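PDB 5ZI1: insecticidal crystal protein Cry7Cal from Bacillus thuringiensis, which is an insecticidal toxin active against Locusta migratoria manilensis, here as its three-domain fragment, which like related delta endotoxins probably binds receptors and forms pores. Local coordinates for residues F293-K298 with G429-Y434; Y355-I360 with L450-V455. One frame throughout, in Å; residues are numbered along the deposited sequence.

Contact 1. Residues F293-K298 with G429-Y434; sequences FQWLTK and GHRLSY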
loop_
_atom_site.group_PDB
_atom_site.type_symbol
_atom_site.label_atom_id
_atom_site.label_comp_id
_atom_site.label_asym_id
_atom_site.label_seq_id
_atom_site.Cartn_x
_atom_site.Cartn_y
_atom_site.Cartn_z
ATOM N N PHE A 293 -9.643 -7.648 -4.770
ATOM C CA PHE A 293 -9.266 -7.600 -3.367
ATOM C C PHE A 293 -10.037 -8.678 -2.592
ATOM O O PHE A 293 -11.206 -8.951 -2.883
ATOM C CB PHE A 293 -9.532 -6.195 -2.814
ATOM C CG PHE A 293 -9.086 -6.020 -1.396
ATOM C CD1 PHE A 293 -7.814 -5.549 -1.113
ATOM C CD2 PHE A 293 -9.929 -6.382 -0.331
ATOM C CE1 PHE A 293 -7.377 -5.406 0.223
ATOM C CE2 PHE A 293 -9.505 -6.251 1.002
ATOM C CZ PHE A 293 -8.238 -5.751 1.279
ATOM N N GLN A 294 -9.381 -9.316 -1.614
ATOM C CA GLN A 294 -9.940 -10.496 -0.956
ATOM C C GLN A 294 -9.888 -10.370 0.559
ATOM O O GLN A 294 -8.863 -9.986 1.131
ATOM C CB GLN A 294 -9.204 -11.779 -1.358
ATOM C CG GLN A 294 -9.300 -12.157 -2.810
ATOM C CD GLN A 294 -8.551 -13.450 -3.120
ATOM O OE1 GLN A 294 -9.120 -14.529 -3.067
ATOM N NE2 GLN A 294 -7.273 -13.340 -3.451
ATOM N N TRP A 295 -10.993 -10.724 1.207
ATOM C CA TRP A 295 -11.130 -10.645 2.655
ATOM C C TRP A 295 -10.989 -12.046 3.227
ATOM O O TRP A 295 -11.654 -12.975 2.754
ATOM C CB TRP A 295 -12.475 -10.039 3.049
ATOM C CG TRP A 295 -12.685 -8.719 2.396
ATOM C CD1 TRP A 295 -13.144 -8.490 1.128
ATOM C CD2 TRP A 295 -12.388 -7.436 2.956
ATOM N NE1 TRP A 295 -13.174 -7.143 0.879
ATOM C CE2 TRP A 295 -12.711 -6.474 1.982
ATOM C CE3 TRP A 295 -11.880 -7.012 4.186
ATOM C CZ2 TRP A 295 -12.551 -5.108 2.202
ATOM C CZ3 TRP A 295 -11.733 -5.668 4.413
ATOM C CH2 TRP A 295 -12.063 -4.723 3.420
ATOM N N LEU A 296 -10.108 -12.204 4.210
ATOM C CA LEU A 296 -9.860 -13.527 4.775
ATOM C C LEU A 296 -11.028 -13.913 5.669
ATOM O O LEU A 296 -11.345 -13.200 6.624
ATOM C CB LEU A 296 -8.556 -13.525 5.558
ATOM C CG LEU A 296 -8.074 -14.874 6.069
ATOM C CD1 LEU A 296 -8.024 -15.859 4.933
ATOM C CD2 LEU A 296 -6.701 -14.726 6.715
ATOM N N THR A 297 -11.684 -15.029 5.369
ATOM C CA THR A 297 -12.793 -15.450 6.216
ATOM C C THR A 297 -12.533 -16.727 7.010
ATOM O O THR A 297 -13.265 -16.989 7.969
ATOM C CB THR A 297 -14.066 -15.628 5.376
ATOM O OG1 THR A 297 -13.895 -16.738 4.486
ATOM C CG2 THR A 297 -14.325 -14.373 4.526
ATOM N N LYS A 298 -11.517 -17.517 6.664
ATOM C CA LYS A 298 -11.262 -18.766 7.386
ATOM C C LYS A 298 -9.820 -19.206 7.171
ATOM O O LYS A 298 -9.240 -18.951 6.120
ATOM C CB LYS A 298 -12.218 -19.880 6.934
ATOM C CG LYS A 298 -13.387 -20.150 7.875
ATOM C CD LYS A 298 -14.581 -20.770 7.145
ATOM C CE LYS A 298 -14.221 -22.061 6.407
ATOM N NZ LYS A 298 -15.205 -22.351 5.305
ATOM N N GLY A 429 -2.677 -0.501 11.280
ATOM C CA GLY A 429 -2.705 -0.133 9.873
ATOM C C GLY A 429 -2.961 -1.293 8.939
ATOM O O GLY A 429 -3.237 -1.089 7.755
ATOM N N HIS A 430 -2.901 -2.519 9.464
ATOM C CA HIS A 430 -2.957 -3.701 8.620
ATOM C C HIS A 430 -3.820 -4.774 9.272
ATOM O O HIS A 430 -3.995 -4.814 10.495
ATOM C CB HIS A 430 -1.539 -4.234 8.328
ATOM C CG HIS A 430 -0.735 -3.355 7.404
ATOM N ND1 HIS A 430 0.005 -2.276 7.852
ATOM C CD2 HIS A 430 -0.568 -3.392 6.058
ATOM C CE1 HIS A 430 0.598 -1.694 6.824
ATOM N NE2 HIS A 430 0.266 -2.351 5.724
ATOM N N ARG A 431 -4.350 -5.660 8.434
ATOM C CA ARG A 431 -5.178 -6.771 8.865
ATOM C C ARG A 431 -4.708 -8.015 8.133
ATOM O O ARG A 431 -4.232 -7.933 6.998
ATOM C CB ARG A 431 -6.684 -6.530 8.570
ATOM C CG ARG A 431 -7.079 -6.916 7.151
ATOM C CD ARG A 431 -8.547 -6.796 6.863
ATOM N NE ARG A 431 -9.040 -5.420 6.942
ATOM C CZ ARG A 431 -8.812 -4.486 6.020
ATOM N NH1 ARG A 431 -8.059 -4.758 4.955
ATOM N NH2 ARG A 431 -9.312 -3.273 6.182
ATOM N N LEU A 432 -4.831 -9.164 8.790
ATOM C CA LEU A 432 -4.375 -10.403 8.178
ATOM C C LEU A 432 -5.240 -10.718 6.976
ATOM O O LEU A 432 -6.464 -10.561 7.013
ATOM C CB LEU A 432 -4.420 -11.554 9.178
ATOM C CG LEU A 432 -3.876 -12.932 8.786
ATOM C CD1 LEU A 432 -2.364 -12.953 8.600
ATOM C CD2 LEU A 432 -4.249 -13.930 9.895
ATOM N N SER A 433 -4.603 -11.152 5.890
ATOM C CA SER A 433 -5.345 -11.460 4.685
ATOM C C SER A 433 -5.001 -12.797 4.067
ATOM O O SER A 433 -5.813 -13.315 3.290
ATOM C CB SER A 433 -5.156 -10.348 3.628
ATOM O OG SER A 433 -3.777 -10.067 3.371
ATOM N N TYR A 434 -3.860 -13.394 4.385
ATOM C CA TYR A 434 -3.480 -14.587 3.646
ATOM C C TYR A 434 -2.535 -15.417 4.501
ATOM O O TYR A 434 -1.941 -14.921 5.461
ATOM C CB TYR A 434 -2.826 -14.222 2.285
ATOM C CG TYR A 434 -2.928 -15.360 1.295
ATOM C CD1 TYR A 434 -4.090 -15.553 0.557
ATOM C CD2 TYR A 434 -1.900 -16.286 1.156
ATOM C CE1 TYR A 434 -4.228 -16.618 -0.310
ATOM C CE2 TYR A 434 -2.025 -17.363 0.278
ATOM C CZ TYR A 434 -3.198 -17.515 -0.454
ATOM O OH TYR A 434 -3.349 -18.567 -1.333
HETATM O O HOH W 1 -7.470 -12.151 1.221
HETATM O O HOH W 2 -8.678 -9.880 5.629
#

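Contact 2. Residues Y355-I360 with L450-V455; sequences YQTYSI and LGWTHV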
loop_
_atom_site.group_PDB
_atom_site.type_symbol
_atom_site.label_atom_id
_atom_site.label_comp_id
_atom_site.label_asym_id
_atom_site.label_seq_id
_atom_site.Cartn_x
_atom_site.Cartn_y
_atom_site.Cartn_z
ATOM N N TYR A 355 -5.555 -7.951 13.663
ATOM C CA TYR A 355 -4.536 -6.918 13.687
ATOM C C TYR A 355 -3.200 -7.389 14.256
ATOM O O TYR A 355 -2.239 -6.609 14.253
ATOM C CB TYR A 355 -5.042 -5.725 14.505
ATOM C CG TYR A 355 -5.365 -6.072 15.955
ATOM C CD1 TYR A 355 -4.368 -6.077 16.927
ATOM C CD2 TYR A 355 -6.666 -6.395 16.352
ATOM C CE1 TYR A 355 -4.642 -6.398 18.245
ATOM C CE2 TYR A 355 -6.952 -6.709 17.677
ATOM C CZ TYR A 355 -5.926 -6.713 18.617
ATOM O OH TYR A 355 -6.181 -7.009 19.931
ATOM N N GLN A 356 -3.108 -8.626 14.746
ATOM C CA GLN A 356 -1.860 -9.099 15.339
ATOM C C GLN A 356 -1.854 -10.616 15.380
ATOM O O GLN A 356 -2.900 -11.243 15.563
ATOM C CB GLN A 356 -1.674 -8.544 16.753
ATOM C CG GLN A 356 -0.350 -8.889 17.365
ATOM C CD GLN A 356 -0.209 -8.376 18.780
ATOM O OE1 GLN A 356 0.653 -7.538 19.052
ATOM N NE2 GLN A 356 -1.039 -8.886 19.694
ATOM N N THR A 357 -0.668 -11.200 15.221
ATOM C CA THR A 357 -0.477 -12.635 15.408
ATOM C C THR A 357 0.729 -12.877 16.301
ATOM O O THR A 357 1.626 -12.036 16.420
ATOM C CB THR A 357 -0.285 -13.390 14.079
ATOM O OG1 THR A 357 0.902 -12.920 13.426
ATOM C CG2 THR A 357 -1.486 -13.174 13.150
ATOM N N TYR A 358 0.723 -14.044 16.952
ATOM C CA TYR A 358 1.820 -14.526 17.783
ATOM C C TYR A 358 2.070 -15.965 17.379
ATOM O O TYR A 358 1.116 -16.733 17.205
ATOM C CB TYR A 358 1.488 -14.419 19.278
ATOM C CG TYR A 358 2.458 -15.140 20.219
ATOM C CD1 TYR A 358 3.699 -14.589 20.542
ATOM C CD2 TYR A 358 2.126 -16.369 20.778
ATOM C CE1 TYR A 358 4.579 -15.236 21.374
ATOM C CE2 TYR A 358 3.004 -17.030 21.637
ATOM C CZ TYR A 358 4.222 -16.457 21.931
ATOM O OH TYR A 358 5.082 -17.109 22.781
ATOM N N SER A 359 3.340 -16.328 17.191
ATOM C CA SER A 359 3.653 -17.680 16.749
ATOM C C SER A 359 4.877 -18.225 17.478
ATOM O O SER A 359 5.728 -17.469 17.951
ATOM C CB SER A 359 3.887 -17.731 15.231
ATOM O OG SER A 359 5.051 -17.002 14.870
ATOM N N ILE A 360 4.948 -19.552 17.566
ATOM C CA ILE A 360 6.158 -20.259 17.989
ATOM C C ILE A 360 6.681 -21.011 16.778
ATOM O O ILE A 360 5.953 -21.807 16.175
ATOM C CB ILE A 360 5.918 -21.248 19.153
ATOM C CG1 ILE A 360 5.273 -20.579 20.366
ATOM C CG2 ILE A 360 7.270 -21.887 19.609
ATOM C CD1 ILE A 360 6.215 -19.678 21.125
ATOM N N LEU A 450 2.643 -15.032 6.406
ATOM C CA LEU A 450 1.405 -14.306 6.633
ATOM C C LEU A 450 1.318 -13.090 5.703
ATOM O O LEU A 450 2.299 -12.350 5.524
ATOM C CB LEU A 450 1.304 -13.895 8.107
ATOM C CG LEU A 450 1.348 -15.022 9.179
ATOM C CD1 LEU A 450 1.129 -14.468 10.576
ATOM C CD2 LEU A 450 0.344 -16.142 8.908
ATOM N N GLY A 451 0.147 -12.905 5.101
ATOM C CA GLY A 451 -0.123 -11.780 4.207
ATOM C C GLY A 451 -1.140 -10.844 4.837
ATOM O O GLY A 451 -2.106 -11.295 5.477
ATOM N N TRP A 452 -0.906 -9.543 4.656
ATOM C CA TRP A 452 -1.661 -8.463 5.278
ATOM C C TRP A 452 -2.156 -7.476 4.225
ATOM O O TRP A 452 -1.450 -7.194 3.245
ATOM C CB TRP A 452 -0.774 -7.719 6.287
ATOM C CG TRP A 452 -0.116 -8.628 7.278
ATOM C CD1 TRP A 452 1.005 -9.361 7.093
ATOM C CD2 TRP A 452 -0.571 -8.912 8.608
ATOM N NE1 TRP A 452 1.289 -10.091 8.228
ATOM C CE2 TRP A 452 0.334 -9.828 9.173
ATOM C CE3 TRP A 452 -1.653 -8.471 9.375
ATOM C CZ2 TRP A 452 0.195 -10.313 10.479
ATOM C CZ3 TRP A 452 -1.795 -8.958 10.677
ATOM C CH2 TRP A 452 -0.872 -9.868 11.211
ATOM N N THR A 453 -3.353 -6.926 4.446
ATOM C CA THR A 453 -3.869 -5.808 3.662
ATOM C C THR A 453 -4.062 -4.585 4.557
ATOM O O THR A 453 -4.192 -4.697 5.778
ATOM C CB THR A 453 -5.185 -6.154 2.974
ATOM O OG1 THR A 453 -6.181 -6.494 3.968
ATOM C CG2 THR A 453 -4.983 -7.294 1.974
ATOM N N HIS A 454 -4.077 -3.416 3.921
ATOM C CA HIS A 454 -4.099 -2.124 4.600
ATOM C C HIS A 454 -5.507 -1.774 5.066
ATOM O O HIS A 454 -6.488 -2.027 4.360
ATOM C CB HIS A 454 -3.587 -1.049 3.638
ATOM C CG HIS A 454 -3.189 0.233 4.295
ATOM N ND1 HIS A 454 -3.995 1.350 4.296
ATOM C CD2 HIS A 454 -2.053 0.586 4.941
ATOM C CE1 HIS A 454 -3.386 2.333 4.933
ATOM N NE2 HIS A 454 -2.200 1.898 5.329
ATOM N N VAL A 455 -5.613 -1.179 6.259
ATOM C CA VAL A 455 -6.933 -0.950 6.849
ATOM C C VAL A 455 -7.691 0.201 6.186
ATOM O O VAL A 455 -8.897 0.365 6.431
ATOM C CB VAL A 455 -6.761 -0.795 8.380
ATOM C CG1 VAL A 455 -8.053 -0.392 9.087
ATOM C CG2 VAL A 455 -6.281 -2.114 8.966
#

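Contact 1. Residues F293-K298 with G429-Y434
L296 and the W295-F293 pair meet L432, S433 and R431 inside the beta-prism of domain II, where strands of two different sheets cross at 82° with their axes 6.1 Å apart. L296 wedges against 429-434: its CB lies 3.6 Å from S433 O, a methylene against a carbonyl, and its CD2 meets L432 CG at 3.9 Å, the apolar part of the contact. CG, anti to the backbone N (chi1 -173°), also lies near S433 O. V320, on the neighbouring strand 312-324, also packs against L296. The planar groups form a second cluster. The R431 chain is bent at chi3, and W295 CZ3 sits over the centre of one guanidinium face, 3.5 Å from R431 CZ, with the two planes 55° apart. R431 NH1 approaches the edge of the F293 ring at CZ (3.8 Å), the planes nearly perpendicular, while F293 CE2 rests above the centre of the W295 ring. The guanidinium is tethered by a salt bridge from NE to D353 and a hydrogen bond from NH1 to T453, consistent with a compensated buried charge. Water joins the two backbones: one molecule donates to S433 O and, weakly, to Q294 O; a second accepts from L296 N at 3.1 Å and donates to L432 O at 2.7 Å.

Contact 2. Residues Y355-I360 with L450-V455
T357 reaches tip to tip with both L450 and W452, between two sheets of the beta-prism. The closest approach is T357 OG1 to L450 CD1, 3.3 Å, a hydroxyl oxygen against a methyl. OG1 stands between the backbone N and the carbonyl carbon (chi1 62°), which also brings it into the plane of the indole at the ring's edge, 4.0 Å from W452 CZ2. The T357 methyl, CG2, lies 3.9 Å from W452 CH2, and the far rim of the indole reaches the backbone: W452 CZ3 is 4.2 Å from Y355 C, with Q356 N near the ring plane. The strands run almost antiparallel, at 168°, but their axes come no closer than 10.0 Å, too far for backbone pairing, so the side chains of 450-455 reach across to T357 and to the 355-356 backbone. Farther out, Y355 and Q356 form a classic beta bulge opposite Y379, and T357 N is hydrogen-bonded to S408 OG. L432 packs on both L450 and W452, and L412 on the indole. W452 NE1 is hydrogen-bonded to T255 OG1. With the indole N-H engaged there, the tryptophan offers T357 its carbon rim, and the join depends on shape and dispersion rather than on directional polar bonds.

In the fold
After the N-terminal helical domain, the chain lays down strand 252-254 and then enters contact 1 at 293-298, the start of strand 294-306. It completes the four-stranded sheet of that strand and moves to a second one, where 355-360 opens contact 2. Strand 430-437 closes contact 1 over a loop of 130 residues; strand 448-454 follows it and closes contact 2 over 89. The two loops therefore cross. Both closing strands are neighbours in the three-stranded sheet with 252-254, where R431 NH1 and T453 OG1 link the contacts, so contact 1 ties this sheet to 294-306 and contact 2 ties it to 352-365. Together, centres about 9 Å apart, they join all three sheets of the prism.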